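Local coordinates for putative carbonic anhydrase (Streptococcus mutans, PDB 3LAS) that catalyses the reversible, zinc-dependent conversion of hydrogencarbonate and a proton into carbon dioxide and water, as a beta-class carbonic anhydrase, at the interface of chains A and B. Sequence-based numbering; all coordinates share one arbitrary frame. Chains: chain A/B, Putative carbonic anhydrase.

Contact 1 and contact 2 lie about 23 Å apart, measured between the centres of their C-alpha atoms, and have no residues in common. In contact 1, helix 5-20 of chain A lies against the C-terminal strand of chain B; in contact 2, the end of strand 56-61 and what follows it in chain A meet helix 68-80 of chain B. Two-fold symmetry repeats both with the chains exchanged, so each subunit gives its own helix 5-20 and receives its partner's. Contact 1 is mainly apolar with a water bridge, whereas contact 2 is dense in direct hydrogen bonds, a pairing consistent with the intimate dimer usual for beta-class carbonic anhydrases.

Contact 1: the interface of chains A and B. Residues chain A 6, 10, 13; chain B 152-153, 161-164.
Helix 5-20 of chain A presents A:Phe6, A:Ile10 and A:Asn13, spaced about one turn apart, to strand 162-165 of chain B and the neighbouring strand 149-155. A:Phe6 meets the partner with the rim of its ring: B:Ala153 CB and B:Glu164 CB both lie at the edge, in the ring plane, the former 3.8 Å from A:Phe6 CE1. B:Glu164 runs extended past this rim, its carboxylate carbon CD 3.5 Å from A:Phe6 CE2 and its carboxylate turned 73° from the ring. The middle contact is apolar: A:Ile10 CD1 crosses obliquely to reach B:Val162 CG1 at 3.6 Å. At the far end the amide of A:Asn13 touches B:Val162, and OD1 is 3.6 Å from the methyl CG2.

The modelled amide brings A:Asn13 ND2 to 2.9 Å from the backbone B:Val162 N, a pairing of two donors. Exchanging the amide oxygen and nitrogen would turn it into an N-H...O hydrogen bond, so the assigned orientation may be reversed. A:Asn13 ND2 as modelled is also 2.7 Å from water 1 (169° at the placed hydrogen), but a water could equally donate to an oxygen there, so this does not settle the orientation. That water is shared with the carbonyl oxygens of A:Ile10 and B:Val162 and with B:Arg161 NH1, 2.9 Å away, and it sits at the edge of the guanidinium, in its plane.

Torsions and neighbours set these groups in place. A:Phe6 CG and A:Asn13 CG are both anti to their backbone N (chi1 of A:Asn13 176°). A:Ile10 CG1 stands 3.7 Å above one face of the A:Phe6 ring, toward its rim, and so backs the ring within the same helix. The bends of B:Arg161 at chi2 and chi3 return its guanidinium to the water. The patch, hiding 195 Å² in all, fastens the N-terminal helix of one subunit to the partner's C-terminal strand and presumably stabilises the dimer.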
loop_
_atom_site.group_PDB
_atom_site.type_symbol
_atom_site.label_atom_id
_atom_site.label_comp_id
_atom_site.label_asym_id
_atom_site.label_seq_id
_atom_site.Cartn_x
_atom_site.Cartn_y
_atom_site.Cartn_z
ATOM N N PHE A 6 18.028 -3.142 2.861
ATOM C CA PHE A 6 17.415 -3.310 4.151
ATOM C C PHE A 6 18.344 -2.850 5.258
ATOM O O PHE A 6 17.897 -2.244 6.235
ATOM C CB PHE A 6 17.067 -4.797 4.292
ATOM C CG PHE A 6 16.483 -5.147 5.629
ATOM C CD1 PHE A 6 15.221 -4.742 5.945
ATOM C CD2 PHE A 6 17.252 -5.792 6.577
ATOM C CE1 PHE A 6 14.662 -5.064 7.230
ATOM C CE2 PHE A 6 16.722 -6.095 7.864
ATOM C CZ PHE A 6 15.446 -5.750 8.181
ATOM N N ILE A 10 17.630 -0.084 8.208
ATOM C CA ILE A 10 17.760 -0.289 9.669
ATOM C C ILE A 10 18.629 0.773 10.300
ATOM O O ILE A 10 18.335 1.324 11.379
ATOM C CB ILE A 10 18.333 -1.712 9.927
ATOM C CG1 ILE A 10 17.288 -2.750 9.620
ATOM C CG2 ILE A 10 18.769 -1.861 11.433
ATOM C CD1 ILE A 10 15.972 -2.739 10.518
ATOM N N ASN A 13 16.847 4.101 10.416
ATOM C CA ASN A 13 15.744 4.111 11.379
ATOM C C ASN A 13 16.158 4.600 12.752
ATOM O O ASN A 13 15.296 5.103 13.471
ATOM C CB ASN A 13 15.142 2.680 11.396
ATOM C CG ASN A 13 14.051 2.557 12.445
ATOM O OD1 ASN A 13 12.912 3.111 12.246
ATOM N ND2 ASN A 13 14.287 1.830 13.472
ATOM N N GLY B 152 12.689 -9.661 6.454
ATOM C CA GLY B 152 11.474 -9.426 7.240
ATOM C C GLY B 152 11.799 -8.524 8.426
ATOM O O GLY B 152 12.954 -8.441 8.910
ATOM N N ALA B 153 10.781 -7.802 8.902
ATOM C CA ALA B 153 10.985 -6.830 9.998
ATOM C C ALA B 153 9.674 -6.506 10.654
ATOM O O ALA B 153 8.580 -6.763 10.064
ATOM C CB ALA B 153 11.613 -5.537 9.457
ATOM N N ARG B 161 10.646 2.124 16.195
ATOM C CA ARG B 161 11.740 1.228 15.875
ATOM C C ARG B 161 11.398 0.130 14.876
ATOM O O ARG B 161 10.339 -0.531 15.046
ATOM C CB ARG B 161 12.194 0.591 17.180
ATOM C CG ARG B 161 13.335 -0.466 17.015
ATOM C CD ARG B 161 14.694 0.078 16.611
ATOM N NE ARG B 161 15.300 0.817 17.733
ATOM C CZ ARG B 161 16.516 1.428 17.599
ATOM N NH1 ARG B 161 17.119 1.394 16.422
ATOM N NH2 ARG B 161 16.988 2.056 18.602
ATOM N N VAL B 162 12.272 -0.142 13.914
ATOM C CA VAL B 162 12.188 -1.304 13.044
ATOM C C VAL B 162 13.234 -2.280 13.443
ATOM O O VAL B 162 14.391 -1.907 13.607
ATOM C CB VAL B 162 12.380 -0.891 11.547
ATOM C CG1 VAL B 162 12.377 -2.174 10.646
ATOM C CG2 VAL B 162 11.269 0.126 11.144
ATOM N N ARG B 163 12.848 -3.562 13.639
ATOM C CA ARG B 163 13.801 -4.642 13.957
ATOM C C ARG B 163 13.628 -5.765 13.016
ATOM O O ARG B 163 12.525 -6.045 12.545
ATOM C CB ARG B 163 13.583 -5.083 15.451
ATOM C CG ARG B 163 12.334 -5.909 15.637
ATOM C CD ARG B 163 12.195 -6.229 17.182
ATOM N NE ARG B 163 11.016 -7.040 17.443
ATOM C CZ ARG B 163 10.918 -8.358 17.354
ATOM N NH1 ARG B 163 11.926 -9.032 16.952
ATOM N NH2 ARG B 163 9.736 -8.940 17.635
ATOM N N GLU B 164 14.729 -6.432 12.702
ATOM C CA GLU B 164 14.726 -7.540 11.744
ATOM C C GLU B 164 14.131 -8.807 12.331
ATOM O O GLU B 164 14.394 -9.144 13.507
ATOM C CB GLU B 164 16.154 -7.797 11.229
ATOM C CG GLU B 164 16.190 -8.903 10.198
ATOM C CD GLU B 164 17.516 -9.096 9.507
ATOM O OE1 GLU B 164 18.507 -8.429 9.812
ATOM O OE2 GLU B 164 17.452 -9.974 8.597
HETATM O O HOH W 1 16.605 0.391 13.746
#

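Contact 2: the interface of chains A and B. Residues chain A 39, 60-62, 65, 67, 70, 121-122; chain B 59, 69, 72-73, 76-77.
Strand 56-61 of chain A ends with A:Asn61 almost fully extended (phi -149°, psi -177°) before the 3-10 turn 62-64, while A:Leu122 takes up a left-handed backbone conformation and the partner surface is the regular helix 68-80 of chain B. In this beta-class carbonic anhydrase A:Met39 directly follows the zinc ligand A:Cys38, so the dimer contact borders the metal site.

B:Arg72 has 71 Å² of its own surface hidden by chain A, the largest share among the residues given. Its chain bends at chi3 (73°), and NH1 and NH2 grip one backbone oxygen end-on: A:Ala62 O lies 2.9 Å from B:Arg72 NH2, on a lone pair, with NH1 above the carbonyl plane. B:Arg72 NH1 also reaches A:Phe121 O at 2.9 Å, again from above the carbonyl plane. A:Leu122 CD1 covers the centre of one guanidinium face, 3.7 Å above it.

The carboxylate of B:Asp69 holds the same guanidinium side-on, in its plane: NE and NH2 of B:Arg72 both meet OD1, NH2 at 2.8 Å in a salt bridge that should favour the charged forms. B:Asp69 OD2 faces chain A, taking A:Asn61 ND2 on its syn lone pair at 2.9 Å and A:Thr67 OG1 at 2.7 Å from above the carboxylate plane. A:Asn61 ND2 also donates to A:Arg65 O, which fixes the rotation of the amide.

One turn on, B:Ser73 OG accepts from A:Ala62 N at 2.9 Å while donating to B:Asp69 O. A:Ala62 CB rests on B:Ile76 CD1, 3.6 Å away. A:Met39, extended beyond CG, lies alongside B:Leu59 and brings its terminal methyl CE to B:Ser77 CB.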
loop_
_atom_site.group_PDB
_atom_site.type_symbol
_atom_site.label_atom_id
_atom_site.label_comp_id
_atom_site.label_asym_id
_atom_site.label_seq_id
_atom_site.Cartn_x
_atom_site.Cartn_y
_atom_site.Cartn_z
ATOM N N MET A 39 1.948 2.158 -5.573
ATOM C CA MET A 39 3.238 1.910 -4.922
ATOM C C MET A 39 4.368 2.811 -5.316
ATOM O O MET A 39 5.461 2.779 -4.710
ATOM C CB MET A 39 3.626 0.444 -5.095
ATOM C CG MET A 39 4.041 0.221 -6.613
ATOM S SD MET A 39 4.215 -1.587 -6.899
ATOM C CE MET A 39 4.701 -1.542 -8.604
ATOM N N ARG A 60 -1.680 0.654 -0.867
ATOM C CA ARG A 60 -0.884 0.921 -2.103
ATOM C C ARG A 60 -0.616 -0.380 -2.778
ATOM O O ARG A 60 -0.220 -1.394 -2.191
ATOM C CB ARG A 60 0.472 1.553 -1.767
ATOM C CG ARG A 60 0.335 2.838 -0.901
ATOM C CD ARG A 60 1.658 3.563 -0.624
ATOM N NE ARG A 60 2.123 4.204 -1.898
ATOM C CZ ARG A 60 3.097 5.081 -1.990
ATOM N NH1 ARG A 60 3.710 5.548 -0.909
ATOM N NH2 ARG A 60 3.440 5.540 -3.163
ATOM N N ASN A 61 -0.767 -0.369 -4.112
ATOM C CA ASN A 61 -0.507 -1.526 -4.962
ATOM C C ASN A 61 -0.023 -1.028 -6.309
ATOM O O ASN A 61 0.173 0.192 -6.508
ATOM C CB ASN A 61 -1.676 -2.504 -5.035
ATOM C CG ASN A 61 -2.874 -1.904 -5.790
ATOM O OD1 ASN A 61 -2.714 -0.883 -6.463
ATOM N ND2 ASN A 61 -3.982 -2.595 -5.759
ATOM N N ALA A 62 0.208 -1.944 -7.273
ATOM C CA ALA A 62 0.653 -1.459 -8.604
ATOM C C ALA A 62 -0.546 -0.821 -9.319
ATOM O O ALA A 62 -1.561 -1.457 -9.594
ATOM C CB ALA A 62 1.200 -2.589 -9.437
ATOM N N ARG A 65 -4.995 0.135 -8.142
ATOM C CA ARG A 65 -6.199 -0.506 -8.711
ATOM C C ARG A 65 -7.044 -1.178 -7.670
ATOM O O ARG A 65 -6.522 -1.694 -6.657
ATOM C CB ARG A 65 -5.796 -1.576 -9.681
ATOM C CG ARG A 65 -4.820 -1.079 -10.818
ATOM C CD ARG A 65 -5.210 0.241 -11.466
ATOM N NE ARG A 65 -6.623 0.427 -11.873
ATOM C CZ ARG A 65 -7.087 0.037 -13.052
ATOM N NH1 ARG A 65 -6.327 -0.616 -13.915
ATOM N NH2 ARG A 65 -8.333 0.378 -13.266
ATOM N N THR A 67 -8.848 -4.160 -6.223
ATOM C CA THR A 67 -8.717 -5.641 -6.267
ATOM C C THR A 67 -9.460 -6.252 -5.092
ATOM O O THR A 67 -9.869 -5.514 -4.189
ATOM C CB THR A 67 -7.226 -6.056 -6.183
ATOM O OG1 THR A 67 -6.777 -5.657 -4.856
ATOM C CG2 THR A 67 -6.378 -5.316 -7.299
ATOM N N VAL A 70 -7.691 -5.024 -1.982
ATOM C CA VAL A 70 -8.051 -3.655 -1.603
ATOM C C VAL A 70 -9.398 -3.713 -0.939
ATOM O O VAL A 70 -9.547 -3.055 0.113
ATOM C CB VAL A 70 -8.010 -2.742 -2.819
ATOM C CG1 VAL A 70 -8.695 -1.412 -2.479
ATOM C CG2 VAL A 70 -6.539 -2.543 -3.275
ATOM N N PHE A 121 -2.937 -8.201 -15.053
ATOM C CA PHE A 121 -2.037 -7.305 -14.325
ATOM C C PHE A 121 -2.582 -5.916 -14.149
ATOM O O PHE A 121 -1.913 -5.052 -13.504
ATOM C CB PHE A 121 -0.625 -7.301 -14.935
ATOM C CG PHE A 121 0.066 -8.631 -14.690
ATOM C CD1 PHE A 121 0.860 -8.815 -13.578
ATOM C CD2 PHE A 121 -0.110 -9.685 -15.582
ATOM C CE1 PHE A 121 1.460 -10.044 -13.303
ATOM C CE2 PHE A 121 0.534 -10.939 -15.297
ATOM C CZ PHE A 121 1.289 -11.073 -14.130
ATOM N N LEU A 122 -3.775 -5.633 -14.675
ATOM C CA LEU A 122 -4.504 -4.394 -14.421
ATOM C C LEU A 122 -3.836 -3.132 -14.975
ATOM O O LEU A 122 -3.818 -2.081 -14.344
ATOM C CB LEU A 122 -4.938 -4.187 -12.958
ATOM C CG LEU A 122 -5.615 -5.349 -12.306
ATOM C CD1 LEU A 122 -5.826 -5.177 -10.800
ATOM C CD2 LEU A 122 -6.936 -5.687 -12.999
ATOM N N LEU B 59 4.230 -0.989 -0.914
ATOM C CA LEU B 59 2.959 -1.725 -1.092
ATOM C C LEU B 59 2.343 -1.805 0.296
ATOM O O LEU B 59 3.041 -2.129 1.270
ATOM C CB LEU B 59 3.174 -3.122 -1.637
ATOM C CG LEU B 59 3.671 -3.216 -3.084
ATOM C CD1 LEU B 59 5.133 -2.798 -3.304
ATOM C CD2 LEU B 59 3.545 -4.720 -3.510
ATOM N N ASP B 69 -2.812 -9.837 -5.075
ATOM C CA ASP B 69 -2.516 -8.464 -5.480
ATOM C C ASP B 69 -1.098 -8.061 -5.094
ATOM O O ASP B 69 -0.442 -7.386 -5.905
ATOM C CB ASP B 69 -3.509 -7.513 -4.826
ATOM C CG ASP B 69 -3.471 -6.110 -5.350
ATOM O OD1 ASP B 69 -2.932 -5.827 -6.437
ATOM O OD2 ASP B 69 -4.091 -5.267 -4.659
ATOM N N ARG B 72 0.916 -9.754 -7.777
ATOM C CA ARG B 72 0.782 -9.019 -9.035
ATOM C C ARG B 72 1.671 -7.784 -9.044
ATOM O O ARG B 72 2.394 -7.484 -9.993
ATOM C CB ARG B 72 -0.702 -8.631 -9.159
ATOM C CG ARG B 72 -0.951 -7.762 -10.380
ATOM C CD ARG B 72 -2.377 -7.171 -10.326
ATOM N NE ARG B 72 -2.491 -6.104 -9.297
ATOM C CZ ARG B 72 -2.305 -4.782 -9.501
ATOM N NH1 ARG B 72 -1.842 -4.340 -10.662
ATOM N NH2 ARG B 72 -2.506 -3.939 -8.527
ATOM N N SER B 73 1.603 -7.055 -7.924
ATOM C CA SER B 73 2.299 -5.755 -7.823
ATOM C C SER B 73 3.830 -5.917 -7.735
ATOM O O SER B 73 4.565 -5.090 -8.327
ATOM C CB SER B 73 1.754 -4.985 -6.593
ATOM O OG SER B 73 0.346 -4.757 -6.742
ATOM N N ILE B 76 5.155 -6.735 -11.223
ATOM C CA ILE B 76 5.310 -5.464 -11.966
ATOM C C ILE B 76 6.523 -4.728 -11.444
ATOM O O ILE B 76 7.387 -4.256 -12.238
ATOM C CB ILE B 76 4.019 -4.609 -11.902
ATOM C CG1 ILE B 76 2.909 -5.341 -12.669
ATOM C CG2 ILE B 76 4.276 -3.194 -12.418
ATOM C CD1 ILE B 76 1.532 -4.784 -12.298
ATOM N N SER B 77 6.663 -4.555 -10.135
ATOM C CA SER B 77 7.812 -3.819 -9.575
ATOM C C SER B 77 9.121 -4.434 -10.022
ATOM O O SER B 77 10.070 -3.659 -10.320
ATOM C CB SER B 77 7.701 -3.955 -8.062
ATOM O OG SER B 77 8.769 -3.307 -7.402
#